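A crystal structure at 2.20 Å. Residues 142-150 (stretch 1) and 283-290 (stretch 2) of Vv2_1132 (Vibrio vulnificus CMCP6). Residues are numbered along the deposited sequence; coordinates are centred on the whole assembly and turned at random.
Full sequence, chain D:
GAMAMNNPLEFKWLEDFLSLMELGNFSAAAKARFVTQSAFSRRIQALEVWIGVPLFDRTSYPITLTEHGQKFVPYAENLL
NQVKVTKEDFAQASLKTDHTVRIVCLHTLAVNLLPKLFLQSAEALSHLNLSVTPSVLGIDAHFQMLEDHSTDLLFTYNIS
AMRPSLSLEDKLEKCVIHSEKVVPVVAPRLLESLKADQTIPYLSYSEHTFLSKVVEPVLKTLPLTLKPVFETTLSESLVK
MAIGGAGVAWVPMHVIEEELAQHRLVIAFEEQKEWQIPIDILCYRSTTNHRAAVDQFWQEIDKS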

# COMPACT_ATOMS: atom_id res chain seq x y z
N HIS D 142 -8.14 23.16 -12.45
CA HIS D 142 -8.57 24.41 -11.82
C HIS D 142 -9.95 24.84 -12.27
O HIS D 142 -10.71 25.39 -11.47
CB HIS D 142 -7.57 25.52 -12.11
CG HIS D 142 -6.20 25.26 -11.56
ND1 HIS D 142 -5.06 25.82 -12.10
CD2 HIS D 142 -5.79 24.51 -10.52
CE1 HIS D 142 -4.01 25.42 -11.41
NE2 HIS D 142 -4.42 24.62 -10.45
N PHE D 143 -10.28 24.64 -13.55
CA PHE D 143 -11.67 24.83 -13.96
C PHE D 143 -12.59 23.96 -13.11
O PHE D 143 -13.61 24.43 -12.60
CB PHE D 143 -11.86 24.50 -15.44
CG PHE D 143 -11.31 25.53 -16.38
CD1 PHE D 143 -10.79 26.72 -15.90
CD2 PHE D 143 -11.33 25.32 -17.75
CE1 PHE D 143 -10.28 27.68 -16.77
CE2 PHE D 143 -10.84 26.28 -18.63
CZ PHE D 143 -10.31 27.46 -18.15
N GLN D 144 -12.20 22.69 -12.90
CA GLN D 144 -13.00 21.78 -12.09
C GLN D 144 -13.15 22.31 -10.67
O GLN D 144 -14.23 22.20 -10.07
CB GLN D 144 -12.37 20.38 -12.09
CG GLN D 144 -13.29 19.27 -11.63
CD GLN D 144 -14.46 19.07 -12.58
OE1 GLN D 144 -14.27 18.89 -13.80
NE2 GLN D 144 -15.68 19.11 -12.03
N MET D 145 -12.09 22.91 -10.12
CA MET D 145 -12.20 23.47 -8.77
C MET D 145 -13.14 24.67 -8.75
O MET D 145 -13.86 24.87 -7.77
CB MET D 145 -10.85 23.88 -8.21
CG MET D 145 -10.02 22.74 -7.70
SD MET D 145 -8.29 23.14 -7.95
CE MET D 145 -7.95 24.02 -6.46
N LEU D 146 -13.13 25.49 -9.79
CA LEU D 146 -14.09 26.59 -9.86
C LEU D 146 -15.51 26.04 -9.79
O LEU D 146 -16.32 26.49 -8.97
CB LEU D 146 -13.86 27.41 -11.13
CG LEU D 146 -12.63 28.33 -11.11
CD1 LEU D 146 -12.62 29.22 -12.32
CD2 LEU D 146 -12.60 29.19 -9.87
N GLU D 147 -15.81 25.03 -10.61
CA GLU D 147 -17.14 24.42 -10.62
C GLU D 147 -17.51 23.88 -9.24
O GLU D 147 -18.62 24.13 -8.75
CB GLU D 147 -17.20 23.30 -11.67
CG GLU D 147 -17.19 23.79 -13.11
CD GLU D 147 -17.07 22.64 -14.11
OE1 GLU D 147 -16.02 22.53 -14.79
OE2 GLU D 147 -18.03 21.84 -14.20
N ASP D 148 -16.59 23.17 -8.59
CA ASP D 148 -16.84 22.63 -7.25
C ASP D 148 -16.88 23.70 -6.15
O ASP D 148 -17.09 23.34 -4.98
CB ASP D 148 -15.78 21.59 -6.89
CG ASP D 148 -15.69 20.45 -7.92
OD1 ASP D 148 -16.52 20.41 -8.84
OD2 ASP D 148 -14.78 19.61 -7.80
N HIS D 149 -16.68 24.98 -6.46
CA HIS D 149 -16.55 26.03 -5.45
C HIS D 149 -15.49 25.71 -4.39
O HIS D 149 -15.50 26.29 -3.29
CB HIS D 149 -17.90 26.33 -4.79
CG HIS D 149 -18.99 26.62 -5.76
ND1 HIS D 149 -19.31 27.90 -6.16
CD2 HIS D 149 -19.84 25.79 -6.42
CE1 HIS D 149 -20.31 27.85 -7.03
NE2 HIS D 149 -20.64 26.58 -7.21
N SER D 150 -14.57 24.78 -4.69
CA SER D 150 -13.45 24.56 -3.78
C SER D 150 -12.42 25.67 -3.86
O SER D 150 -11.55 25.76 -2.99
CB SER D 150 -12.79 23.20 -4.08
OG SER D 150 -12.22 23.16 -5.38
N CYS D 283 -8.42 36.31 -15.50
CA CYS D 283 -8.99 35.85 -14.25
C CYS D 283 -10.32 35.18 -14.55
O CYS D 283 -11.19 35.77 -15.20
CB CYS D 283 -9.18 37.00 -13.26
SG CYS D 283 -9.77 36.42 -11.66
N TYR D 284 -10.47 33.94 -14.09
CA TYR D 284 -11.67 33.12 -14.25
C TYR D 284 -12.42 32.99 -12.94
O TYR D 284 -11.81 32.94 -11.86
CB TYR D 284 -11.32 31.71 -14.71
CG TYR D 284 -10.96 31.60 -16.15
CD1 TYR D 284 -11.93 31.38 -17.11
CD2 TYR D 284 -9.63 31.65 -16.56
CE1 TYR D 284 -11.60 31.24 -18.44
CE2 TYR D 284 -9.29 31.51 -17.88
CZ TYR D 284 -10.27 31.32 -18.82
OH TYR D 284 -9.94 31.19 -20.15
N ARG D 285 -13.75 32.88 -13.03
CA ARG D 285 -14.58 32.63 -11.86
C ARG D 285 -15.76 31.75 -12.23
O ARG D 285 -16.05 31.53 -13.41
CB ARG D 285 -15.04 33.94 -11.23
CG ARG D 285 -16.29 34.51 -11.86
CD ARG D 285 -17.01 35.48 -10.91
NE ARG D 285 -17.74 36.50 -11.65
CZ ARG D 285 -18.22 37.63 -11.11
NH1 ARG D 285 -18.05 37.89 -9.82
NH2 ARG D 285 -18.85 38.50 -11.88
N SER D 286 -16.44 31.23 -11.21
CA SER D 286 -17.62 30.41 -11.41
C SER D 286 -18.86 31.28 -11.55
O SER D 286 -19.05 32.23 -10.80
CB SER D 286 -17.84 29.45 -10.24
OG SER D 286 -19.01 28.68 -10.47
N THR D 287 -19.72 30.91 -12.51
CA THR D 287 -20.97 31.65 -12.68
C THR D 287 -21.95 31.39 -11.54
O THR D 287 -22.72 32.28 -11.18
CB THR D 287 -21.60 31.30 -14.03
OG1 THR D 287 -21.75 29.88 -14.13
CG2 THR D 287 -20.72 31.78 -15.18
N THR D 288 -21.91 30.19 -10.94
CA THR D 288 -22.78 29.81 -9.83
C THR D 288 -22.22 30.16 -8.45
O THR D 288 -22.69 29.61 -7.45
CB THR D 288 -23.05 28.29 -9.86
OG1 THR D 288 -21.84 27.57 -9.64
CG2 THR D 288 -23.63 27.88 -11.20
N ASN D 289 -21.22 31.04 -8.35
CA ASN D 289 -20.60 31.39 -7.08
C ASN D 289 -20.86 32.87 -6.82
O ASN D 289 -20.28 33.74 -7.48
CB ASN D 289 -19.10 31.10 -7.09
CG ASN D 289 -18.42 31.38 -5.76
OD1 ASN D 289 -18.17 32.53 -5.39
ND2 ASN D 289 -18.09 30.32 -5.04
N HIS D 290 -21.74 33.15 -5.86
CA HIS D 290 -22.09 34.52 -5.50
C HIS D 290 -21.76 34.73 -4.02
O HIS D 290 -22.65 34.76 -3.17
CB HIS D 290 -23.58 34.81 -5.80
CG HIS D 290 -24.00 34.37 -7.17
ND1 HIS D 290 -24.55 33.13 -7.42
CD2 HIS D 290 -23.93 35.00 -8.37
CE1 HIS D 290 -24.82 33.02 -8.71
NE2 HIS D 290 -24.45 34.14 -9.31

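A small helix-on-strand contact joins these stretches, apolar and aromatic at one end and closed at the other by a histidine whose two ring nitrogens both find partners in a turn. The helix 142-147 and the strand 283-286 run at 38° to each other, 7.8 Å apart at closest approach, and together the stretches bury 369 Å². Phe143, Leu146, Tyr284, Ser286 and Asn289 are buried.

The apolar end rests on alternation in the strand. Tyr284 and Ser286 point toward the helix, while Arg285 between them points away and is hydrogen-bonded elsewhere in the structure. On the helix, Phe143 and Leu146, three residues apart, supply the matching surface. Phe143 leaves the backbone sideways, but its m rotamer brings the ring end in, so that its edge meets the face of Tyr284: centroids lie 5.0 Å apart, planes at 60°, with Phe143 CZ 3.9 Å from Tyr284 CZ. Leu146 points toward the strand and sets CD1 3.7 Å from Tyr284 CB, an apolar packing that needs no polar partner.

Where the backbones come closest, at Leu146 and Ser286 (CA to CA 5.4 Å), the small serine fits: its CB lies 3.6 Å from Leu146 O, the same carbonyl that accepts His149 N.

Beyond the helix, His149 adopts positive phi in a Schellman motif, and its side chain points toward the type I turn from Ser286 to Asn289. The amide of Asn289 suits its place as a donor: ND2 bonds to His149 ND1 at 2.9 Å and 161°. His149 NE2 donates to Thr288 OG1, also at 2.9 Å, but at 116° this bond is weak. Both partners lie at the ring edge, where imidazole nitrogens can bond. Ser286 OG and Thr288 OG1 share a further hydrogen bond of 3.2 Å.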